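Local coordinates for CCHC-type domain-containing protein (Trypanosoma brucei brucei, PDB 7C4C) that probably acts as a 3'-5' RNA exonuclease and binds nucleotides, manganese, calcium and zinc, the zinc at several sites including its zinc knuckles, at residues 33-38 with 94-99; 120-125 with 213-218. All coordinates share one frame; numbering follows the deposited sequence.

Contact 1: residues 33-38 with 94-99; sequences QGARSI and REIRKL
The carbonyl oxygen of Arg97 takes a hydrogen bond from Ile38 N at 2.8 Å, nearly along the C=O axis, and Ser37 CA adds a weaker CA-H...O contact to the same oxygen at 3.3 Å. This is parallel pairing inside the mixed sheet of the RNase H-like exonuclease domain, with Ser37 beside Arg97 and Ile38 beside Lys98. The ladder goes on in both directions, Arg97 N donating to Arg36 O and Leu99 N to Ile38 O, each at 2.9 Å. On the face of Ile38, Ile96 CG2 packs 3.6 Å from Ile38 CD1, while Ile96 CG1 lies against the carbonyl oxygen of Ala35. On the face of Ser37 and Arg97, Leu99 CD1 touches Ser37 CB at 3.8 Å. Arg36 bends at chi2 (76°), which swings its guanidinium back toward that of Arg97; the two planes are 36° apart, and Arg36 NH2 lies 3.5 Å from Arg97 NH2. The salt bridge from Arg97 to Glu216 probably offsets some of this like-charge proximity. On the Ile38 face, Lys98 NZ is held by several carbonyls: it donates to Glu119 O and Asp93 O, and in the carbonyl plane to Ile96 O at 2.7 Å.

Contact 2: residues 120-125 with 213-218; sequences GVLDLQ and VAVERL. With 5GP (guanosine-5'-monophosphate), chain P.
Strand 121-123 runs almost square across helix 213-218, their axes 98° apart and 7.1 Å from each other at closest approach, with Leu122 nearest Glu216. Leu122 carries most of the packing. With CG anti to the backbone N (chi1 171°) and a turn at chi2, it sends CD1 to the helix, 3.6 Å from Val215 CG1; the two side chains pass at a slant. The same methyl also lies 3.8 Å from Glu216 N and beside the aliphatic CG of Glu216, whose carboxylate goes on to Arg97. Polar contact between the backbones is made through a water, which donates to Val121 O and to Glu216 O, 2.7 Å from each. In this RNase D-like exonuclease fold, 121-123 is an outermost strand of the sheet, and helix 212-226 packs across it while Val215 also reaches helix 124-136. At the strand's end Asp123 is the N-cap of that helix, its OD1 accepting a weak bond from Gln125 N at 3.3 Å; Asp102 N donates to the same OD1 and Cys103 N to OD2, so both carboxylate oxygens have backbone partners. From the second residue of the helix, the extended Gln125 reaches guanosine-5'-monophosphate, NE2 donating to O2' of the nucleotide at 2.8 Å and 151°. Ser142 O accepts from the same NE2, and Arg141 NH1 donates to Gln125 OE1, which fixes the amide's orientation at the ribose.

Contact 1 closes before contact 2 opens along the chain, and their centres lie 13 Å apart. Both use one mixed sheet: strand 97-100 has strand 37-44 on one side and 121-123 on the other, so the two contacts sit side by side across it. Lys98 N lies 2.7 Å from Gly120 O, a probable hydrogen bond between the neighbouring strands, and the Arg97 NH2 to Glu216 OE2 salt bridge, 2.8 Å, ties strand 97-100 directly to helix 212-226. Leu122 CD2 packs on Leu99 as well. The arrangement joins the sheet, whose strand 37-44 bears the manganese and calcium ligands Asp41 and Glu43, to a helix that comes later in the chain.

Contact 1: residues 33-38 with 94-99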
ATOM      1  N   GLN A  33      24.806  -1.250   9.209  1.00 51.82           N
ATOM      2  CA  GLN A  33      25.724  -0.540   8.320  1.00 53.59           C
ATOM      3  C   GLN A  33      25.966  -1.267   7.004  1.00 49.98           C
ATOM      4  O   GLN A  33      26.343  -0.623   6.020  1.00 47.46           O
ATOM      5  CB  GLN A  33      27.049  -0.286   9.027  1.00 58.86           C
ATOM      6  CG  GLN A  33      26.997   0.975   9.854  1.00 63.76           C
ATOM      7  CD  GLN A  33      28.235   1.187  10.668  1.00 65.65           C
ATOM      8  OE1 GLN A  33      29.075   0.290  10.784  1.00 65.78           O
ATOM      9  NE2 GLN A  33      28.361   2.381  11.250  1.00 64.02           N
ATOM     10  N   GLY A  34      25.754  -2.578   6.959  1.00 45.08           N
ATOM     11  CA  GLY A  34      25.834  -3.239   5.678  1.00 40.26           C
ATOM     12  C   GLY A  34      24.570  -3.166   4.858  1.00 38.34           C
ATOM     13  O   GLY A  34      24.529  -3.699   3.748  1.00 39.60           O
ATOM     14  N   ALA A  35      23.531  -2.513   5.372  1.00 31.13           N
ATOM     15  CA  ALA A  35      22.240  -2.522   4.706  1.00 29.14           C
ATOM     16  C   ALA A  35      22.275  -1.669   3.443  1.00 24.50           C
ATOM     17  O   ALA A  35      23.074  -0.744   3.316  1.00 26.52           O
ATOM     18  CB  ALA A  35      21.149  -2.008   5.646  1.00 27.43           C
ATOM     19  N   ARG A  36      21.403  -2.006   2.495  1.00 19.60           N
ATOM     20  CA  ARG A  36      21.138  -1.140   1.359  1.00 28.31           C
ATOM     21  C   ARG A  36      19.860  -0.342   1.541  1.00 29.27           C
ATOM     22  O   ARG A  36      19.761   0.778   1.021  1.00 35.02           O
ATOM     23  CB  ARG A  36      21.065  -1.965   0.066  1.00 39.78           C
ATOM     24  CG  ARG A  36      20.508  -1.228  -1.158  1.00 52.25           C
ATOM     25  CD  ARG A  36      21.500  -0.246  -1.790  1.00 61.44           C
ATOM     26  NE  ARG A  36      20.870   0.529  -2.863  1.00 66.96           N
ATOM     27  CZ  ARG A  36      20.289   1.712  -2.684  1.00 71.61           C
ATOM     28  NH1 ARG A  36      20.267   2.267  -1.480  1.00 71.60           N
ATOM     29  NH2 ARG A  36      19.736   2.349  -3.708  1.00 73.08           N
ATOM     30  N   SER A  37      18.893  -0.889   2.289  1.00 22.19           N
ATOM     31  CA  SER A  37      17.679  -0.182   2.663  1.00 20.99           C
ATOM     32  C   SER A  37      17.348  -0.466   4.125  1.00 23.96           C
ATOM     33  O   SER A  37      17.496  -1.596   4.603  1.00 28.64           O
ATOM     34  CB  SER A  37      16.506  -0.597   1.767  1.00 22.59           C
ATOM     35  OG  SER A  37      16.833  -0.405   0.398  1.00 31.39           O
ATOM     36  N   ILE A  38      16.877   0.557   4.827  1.00 20.34           N
ATOM     37  CA  ILE A  38      16.441   0.426   6.210  1.00 23.81           C
ATOM     38  C   ILE A  38      15.076   1.071   6.321  1.00 23.15           C
ATOM     39  O   ILE A  38      14.943   2.272   6.071  1.00 23.94           O
ATOM     40  CB  ILE A  38      17.412   1.097   7.186  1.00 23.02           C
ATOM     41  CG1 ILE A  38      18.838   0.642   6.909  1.00 23.30           C
ATOM     42  CG2 ILE A  38      17.015   0.795   8.613  1.00 23.66           C
ATOM     43  CD1 ILE A  38      19.877   1.374   7.748  1.00 23.07           C
ATOM     44  N   ARG A  94      23.760   8.682   2.263  1.00 31.52           N
ATOM     45  CA  ARG A  94      22.772   8.667   1.191  1.00 31.69           C
ATOM     46  C   ARG A  94      22.872   7.422   0.335  1.00 33.40           C
ATOM     47  O   ARG A  94      22.006   7.205  -0.513  1.00 36.66           O
ATOM     48  CB  ARG A  94      22.876   9.917   0.315  1.00 34.60           C
ATOM     49  CG  ARG A  94      24.229  10.205  -0.291  1.00 46.02           C
ATOM     50  CD  ARG A  94      24.133  11.409  -1.244  1.00 51.57           C
ATOM     51  NE  ARG A  94      23.763  12.634  -0.534  1.00 57.21           N
ATOM     52  CZ  ARG A  94      23.172  13.687  -1.097  1.00 60.22           C
ATOM     53  NH1 ARG A  94      22.878  14.767  -0.371  1.00 56.46           N
ATOM     54  NH2 ARG A  94      22.871  13.663  -2.387  1.00 62.13           N
ATOM     55  N   GLU A  95      23.883   6.589   0.545  1.00 37.04           N
ATOM     56  CA  GLU A  95      23.918   5.320  -0.161  1.00 39.57           C
ATOM     57  C   GLU A  95      23.054   4.256   0.504  1.00 35.44           C
ATOM     58  O   GLU A  95      22.807   3.214  -0.108  1.00 34.42           O
ATOM     59  CB  GLU A  95      25.362   4.827  -0.298  1.00 44.72           C
ATOM     60  CG  GLU A  95      26.251   5.775  -1.087  1.00 55.89           C
ATOM     61  CD  GLU A  95      25.616   6.233  -2.399  1.00 67.18           C
ATOM     62  OE1 GLU A  95      24.970   5.405  -3.083  1.00 71.61           O
ATOM     63  OE2 GLU A  95      25.758   7.430  -2.744  1.00 71.36           O
ATOM     64  N   ILE A  96      22.576   4.493   1.721  1.00 31.00           N
ATOM     65  CA  ILE A  96      21.650   3.587   2.391  1.00 29.58           C
ATOM     66  C   ILE A  96      20.260   4.220   2.341  1.00 25.38           C
ATOM     67  O   ILE A  96      20.018   5.259   2.971  1.00 25.11           O
ATOM     68  CB  ILE A  96      22.075   3.309   3.837  1.00 29.25           C
ATOM     69  CG1 ILE A  96      23.522   2.824   3.880  1.00 26.60           C
ATOM     70  CG2 ILE A  96      21.137   2.289   4.473  1.00 30.15           C
ATOM     71  CD1 ILE A  96      24.019   2.518   5.271  1.00 25.00           C
ATOM     72  N   ARG A  97      19.345   3.601   1.600  1.00 19.59           N
ATOM     73  CA  ARG A  97      17.999   4.137   1.470  1.00 25.74           C
ATOM     74  C   ARG A  97      17.261   4.037   2.802  1.00 27.86           C
ATOM     75  O   ARG A  97      17.323   3.012   3.480  1.00 33.23           O
ATOM     76  CB  ARG A  97      17.244   3.383   0.376  1.00 28.35           C
ATOM     77  CG  ARG A  97      15.801   3.797   0.243  1.00 28.81           C
ATOM     78  CD  ARG A  97      15.101   3.099  -0.930  1.00 34.88           C
ATOM     79  NE  ARG A  97      15.530   3.601  -2.237  1.00 36.09           N
ATOM     80  CZ  ARG A  97      16.148   2.868  -3.159  1.00 38.49           C
ATOM     81  NH1 ARG A  97      16.414   1.586  -2.933  1.00 41.65           N
ATOM     82  NH2 ARG A  97      16.497   3.415  -4.313  1.00 32.16           N
ATOM     83  N   LYS A  98      16.573   5.107   3.194  1.00 24.47           N
ATOM     84  CA  LYS A  98      15.744   5.094   4.394  1.00 24.60           C
ATOM     85  C   LYS A  98      14.287   5.116   3.966  1.00 23.48           C
ATOM     86  O   LYS A  98      13.832   6.086   3.352  1.00 19.29           O
ATOM     87  CB  LYS A  98      16.038   6.279   5.314  1.00 25.48           C
ATOM     88  CG  LYS A  98      17.486   6.758   5.303  1.00 27.25           C
ATOM     89  CD  LYS A  98      18.423   5.711   5.862  1.00 23.90           C
ATOM     90  CE  LYS A  98      19.800   6.302   6.066  1.00 22.50           C
ATOM     91  NZ  LYS A  98      20.264   7.084   4.882  1.00 19.99           N
ATOM     92  N   LEU A  99      13.552   4.062   4.308  1.00 25.25           N
ATOM     93  CA  LEU A  99      12.159   3.942   3.918  1.00 23.92           C
ATOM     94  C   LEU A  99      11.264   4.386   5.066  1.00 20.82           C
ATOM     95  O   LEU A  99      11.346   3.843   6.174  1.00 19.64           O
ATOM     96  CB  LEU A  99      11.835   2.511   3.499  1.00 25.12           C
ATOM     97  CG  LEU A  99      12.702   1.948   2.366  1.00 19.41           C
ATOM     98  CD1 LEU A  99      12.922   0.474   2.623  1.00 16.98           C
ATOM     99  CD2 LEU A  99      12.082   2.168   0.997  1.00 18.81           C
TER

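Contact 2: residues 120-125 with 213-218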
ATOM      1  N   GLY A 120      19.058  10.129   1.668  1.00 28.43           N
ATOM      2  CA  GLY A 120      18.611   8.919   0.996  1.00 29.53           C
ATOM      3  C   GLY A 120      17.251   8.428   1.448  1.00 30.57           C
ATOM      4  O   GLY A 120      17.041   7.215   1.567  1.00 37.92           O
ATOM      5  N   VAL A 121      16.335   9.333   1.710  1.00 27.87           N
ATOM      6  CA  VAL A 121      15.004   9.018   2.217  1.00 24.79           C
ATOM      7  C   VAL A 121      14.083   8.731   1.043  1.00 23.27           C
ATOM      8  O   VAL A 121      14.195   9.369  -0.013  1.00 15.69           O
ATOM      9  CB  VAL A 121      14.472  10.187   3.066  1.00 19.03           C
ATOM     10  CG1 VAL A 121      13.073   9.914   3.573  1.00 20.22           C
ATOM     11  CG2 VAL A 121      15.432  10.460   4.220  1.00 16.00           C
ATOM     12  N   LEU A 122      13.164   7.773   1.227  1.00 21.56           N
ATOM     13  CA  LEU A 122      12.118   7.467   0.247  1.00 19.77           C
ATOM     14  C   LEU A 122      10.826   7.211   1.010  1.00 25.57           C
ATOM     15  O   LEU A 122      10.779   6.300   1.846  1.00 26.86           O
ATOM     16  CB  LEU A 122      12.487   6.253  -0.603  1.00 14.30           C
ATOM     17  CG  LEU A 122      11.359   5.744  -1.491  1.00 29.21           C
ATOM     18  CD1 LEU A 122      11.179   6.727  -2.619  1.00 23.08           C
ATOM     19  CD2 LEU A 122      11.651   4.356  -2.053  1.00 26.07           C
ATOM     20  N   ASP A 123       9.779   8.011   0.746  1.00 23.44           N
ATOM     21  CA  ASP A 123       8.520   7.887   1.484  1.00 18.28           C
ATOM     22  C   ASP A 123       7.558   7.035   0.653  1.00 18.87           C
ATOM     23  O   ASP A 123       7.160   7.432  -0.450  1.00 22.70           O
ATOM     24  CB  ASP A 123       7.948   9.270   1.807  1.00 18.42           C
ATOM     25  CG  ASP A 123       6.651   9.208   2.639  1.00 26.81           C
ATOM     26  OD1 ASP A 123       6.214   8.094   3.009  1.00 29.70           O
ATOM     27  OD2 ASP A 123       6.116  10.287   2.995  1.00 32.23           O
ATOM     28  N   LEU A 124       7.175   5.859   1.169  1.00 20.03           N
ATOM     29  CA  LEU A 124       6.371   4.955   0.336  1.00 20.52           C
ATOM     30  C   LEU A 124       4.908   5.354   0.267  1.00 22.87           C
ATOM     31  O   LEU A 124       4.245   5.050  -0.730  1.00 23.88           O
ATOM     32  CB  LEU A 124       6.468   3.500   0.798  1.00 17.71           C
ATOM     33  CG  LEU A 124       7.896   2.951   0.856  1.00 18.08           C
ATOM     34  CD1 LEU A 124       7.923   1.639   1.644  1.00 17.30           C
ATOM     35  CD2 LEU A 124       8.426   2.759  -0.527  1.00 15.54           C
ATOM     36  N   GLN A 125       4.371   5.995   1.304  1.00 23.80           N
ATOM     37  CA  GLN A 125       3.053   6.599   1.154  1.00 22.28           C
ATOM     38  C   GLN A 125       3.065   7.592   0.008  1.00 24.75           C
ATOM     39  O   GLN A 125       2.142   7.619  -0.815  1.00 28.26           O
ATOM     40  CB  GLN A 125       2.621   7.295   2.445  1.00 18.99           C
ATOM     41  CG  GLN A 125       1.174   7.771   2.433  1.00 16.65           C
ATOM     42  CD  GLN A 125       0.799   8.656   3.627  1.00 19.71           C
ATOM     43  OE1 GLN A 125       1.372   9.723   3.812  1.00 13.77           O
ATOM     44  NE2 GLN A 125      -0.190   8.225   4.419  1.00 13.93           N
ATOM     45  N   VAL A 213      13.552   7.102  -8.585  1.00 30.04           N
ATOM     46  CA  VAL A 213      14.382   8.290  -8.437  1.00 29.14           C
ATOM     47  C   VAL A 213      13.507   9.535  -8.367  1.00 28.40           C
ATOM     48  O   VAL A 213      13.795  10.476  -7.618  1.00 32.22           O
ATOM     49  CB  VAL A 213      15.406   8.354  -9.586  1.00 30.26           C
ATOM     50  CG1 VAL A 213      15.788   9.781  -9.896  1.00 29.90           C
ATOM     51  CG2 VAL A 213      16.640   7.575  -9.202  1.00 33.42           C
ATOM     52  N   ALA A 214      12.406   9.543  -9.117  1.00 20.98           N
ATOM     53  CA  ALA A 214      11.502  10.683  -9.085  1.00 23.34           C
ATOM     54  C   ALA A 214      10.833  10.814  -7.722  1.00 23.39           C
ATOM     55  O   ALA A 214      10.672  11.928  -7.209  1.00 24.50           O
ATOM     56  CB  ALA A 214      10.456  10.547 -10.195  1.00 16.53           C
ATOM     57  N   VAL A 215      10.442   9.687  -7.118  1.00 19.71           N
ATOM     58  CA  VAL A 215       9.864   9.734  -5.783  1.00 16.70           C
ATOM     59  C   VAL A 215      10.931  10.042  -4.743  1.00 20.10           C
ATOM     60  O   VAL A 215      10.647  10.686  -3.724  1.00 18.94           O
ATOM     61  CB  VAL A 215       9.144   8.416  -5.475  1.00 18.45           C
ATOM     62  CG1 VAL A 215       8.434   8.517  -4.120  1.00 22.05           C
ATOM     63  CG2 VAL A 215       8.158   8.107  -6.585  1.00 17.26           C
ATOM     64  N   GLU A 216      12.167   9.595  -4.966  1.00 20.59           N
ATOM     65  CA  GLU A 216      13.255  10.040  -4.102  1.00 23.07           C
ATOM     66  C   GLU A 216      13.390  11.560  -4.146  1.00 26.34           C
ATOM     67  O   GLU A 216      13.594  12.209  -3.112  1.00 31.28           O
ATOM     68  CB  GLU A 216      14.566   9.367  -4.513  1.00 22.38           C
ATOM     69  CG  GLU A 216      14.650   7.867  -4.226  1.00 32.09           C
ATOM     70  CD  GLU A 216      15.995   7.240  -4.660  1.00 42.17           C
ATOM     71  OE1 GLU A 216      16.692   7.826  -5.528  1.00 45.26           O
ATOM     72  OE2 GLU A 216      16.356   6.165  -4.121  1.00 41.44           O
ATOM     73  N   ARG A 217      13.258  12.153  -5.331  1.00 23.52           N
ATOM     74  CA  ARG A 217      13.397  13.603  -5.431  1.00 28.86           C
ATOM     75  C   ARG A 217      12.195  14.310  -4.815  1.00 27.97           C
ATOM     76  O   ARG A 217      12.342  15.377  -4.205  1.00 26.72           O
ATOM     77  CB  ARG A 217      13.590  14.021  -6.893  1.00 34.54           C
ATOM     78  CG  ARG A 217      14.835  13.424  -7.563  1.00 43.55           C
ATOM     79  CD  ARG A 217      15.237  14.166  -8.850  1.00 56.96           C
ATOM     80  NE  ARG A 217      14.097  14.435  -9.724  1.00 69.56           N
ATOM     81  CZ  ARG A 217      13.689  13.641 -10.717  1.00 75.17           C
ATOM     82  NH1 ARG A 217      14.336  12.513 -10.982  1.00 79.71           N
ATOM     83  NH2 ARG A 217      12.631  13.976 -11.450  1.00 73.69           N
ATOM     84  N   LEU A 218      11.003  13.722  -4.933  1.00 20.77           N
ATOM     85  CA  LEU A 218       9.849  14.332  -4.296  1.00 19.68           C
ATOM     86  C   LEU A 218       9.954  14.228  -2.775  1.00 22.37           C
ATOM     87  O   LEU A 218       9.731  15.218  -2.064  1.00 19.78           O
ATOM     88  CB  LEU A 218       8.572  13.687  -4.833  1.00 22.00           C
ATOM     89  CG  LEU A 218       7.243  13.997  -4.158  1.00 20.18           C
ATOM     90  CD1 LEU A 218       7.073  15.481  -4.029  1.00 19.76           C
ATOM     91  CD2 LEU A 218       6.120  13.425  -5.006  1.00 18.95           C
TER
HETATM   92  P   5GP P 415      -6.735   8.797   6.232  1.00111.92           P
HETATM   93  O1P 5GP P 415      -7.523   8.792   4.940  1.00111.59           O
HETATM   94  O2P 5GP P 415      -6.813  10.103   6.986  1.00112.70           O
HETATM   95  O3P 5GP P 415      -6.921   7.576   7.103  1.00114.46           O
HETATM   96  O5' 5GP P 415      -5.210   8.696   5.769  1.00107.73           O
HETATM   97  C5' 5GP P 415      -4.218   8.140   6.625  1.00 99.55           C
HETATM   98  C4' 5GP P 415      -2.887   8.839   6.473  1.00 91.16           C
HETATM   99  O4' 5GP P 415      -3.104  10.247   6.169  1.00 88.99           O
HETATM  100  C3' 5GP P 415      -1.984   8.839   7.707  1.00 86.74           C
HETATM  101  O3' 5GP P 415      -1.175   7.678   7.823  1.00 85.29           O
HETATM  102  C2' 5GP P 415      -1.183  10.124   7.549  1.00 84.94           C
HETATM  103  O2' 5GP P 415      -0.115   9.940   6.629  1.00 80.59           O
HETATM  104  C1' 5GP P 415      -2.225  11.052   6.923  1.00 88.70           C
HETATM  105  N9  5GP P 415      -3.029  11.761   7.947  1.00 93.06           N
HETATM  106  C8  5GP P 415      -4.367  11.915   7.902  1.00 94.33           C
HETATM  107  N7  5GP P 415      -4.790  12.604   8.988  1.00 93.82           N
HETATM  108  C5  5GP P 415      -3.696  12.889   9.726  1.00 92.79           C
HETATM  109  C6  5GP P 415      -3.516  13.567  10.923  1.00 91.20           C
HETATM  110  O6  5GP P 415      -4.510  14.043  11.515  1.00 92.24           O
HETATM  111  N1  5GP P 415      -2.281  13.700  11.430  1.00 90.97           N
HETATM  112  C2  5GP P 415      -1.210  13.189  10.799  1.00 91.82           C
HETATM  113  N2  5GP P 415       0.038  13.330  11.323  1.00 90.97           N
HETATM  114  N3  5GP P 415      -1.360  12.526   9.631  1.00 92.28           N
HETATM  115  C4  5GP P 415      -2.590  12.364   9.071  1.00 93.22           C
HETATM  116  O   HOH W   1      15.421  11.392  -1.249  1.00 34.31           O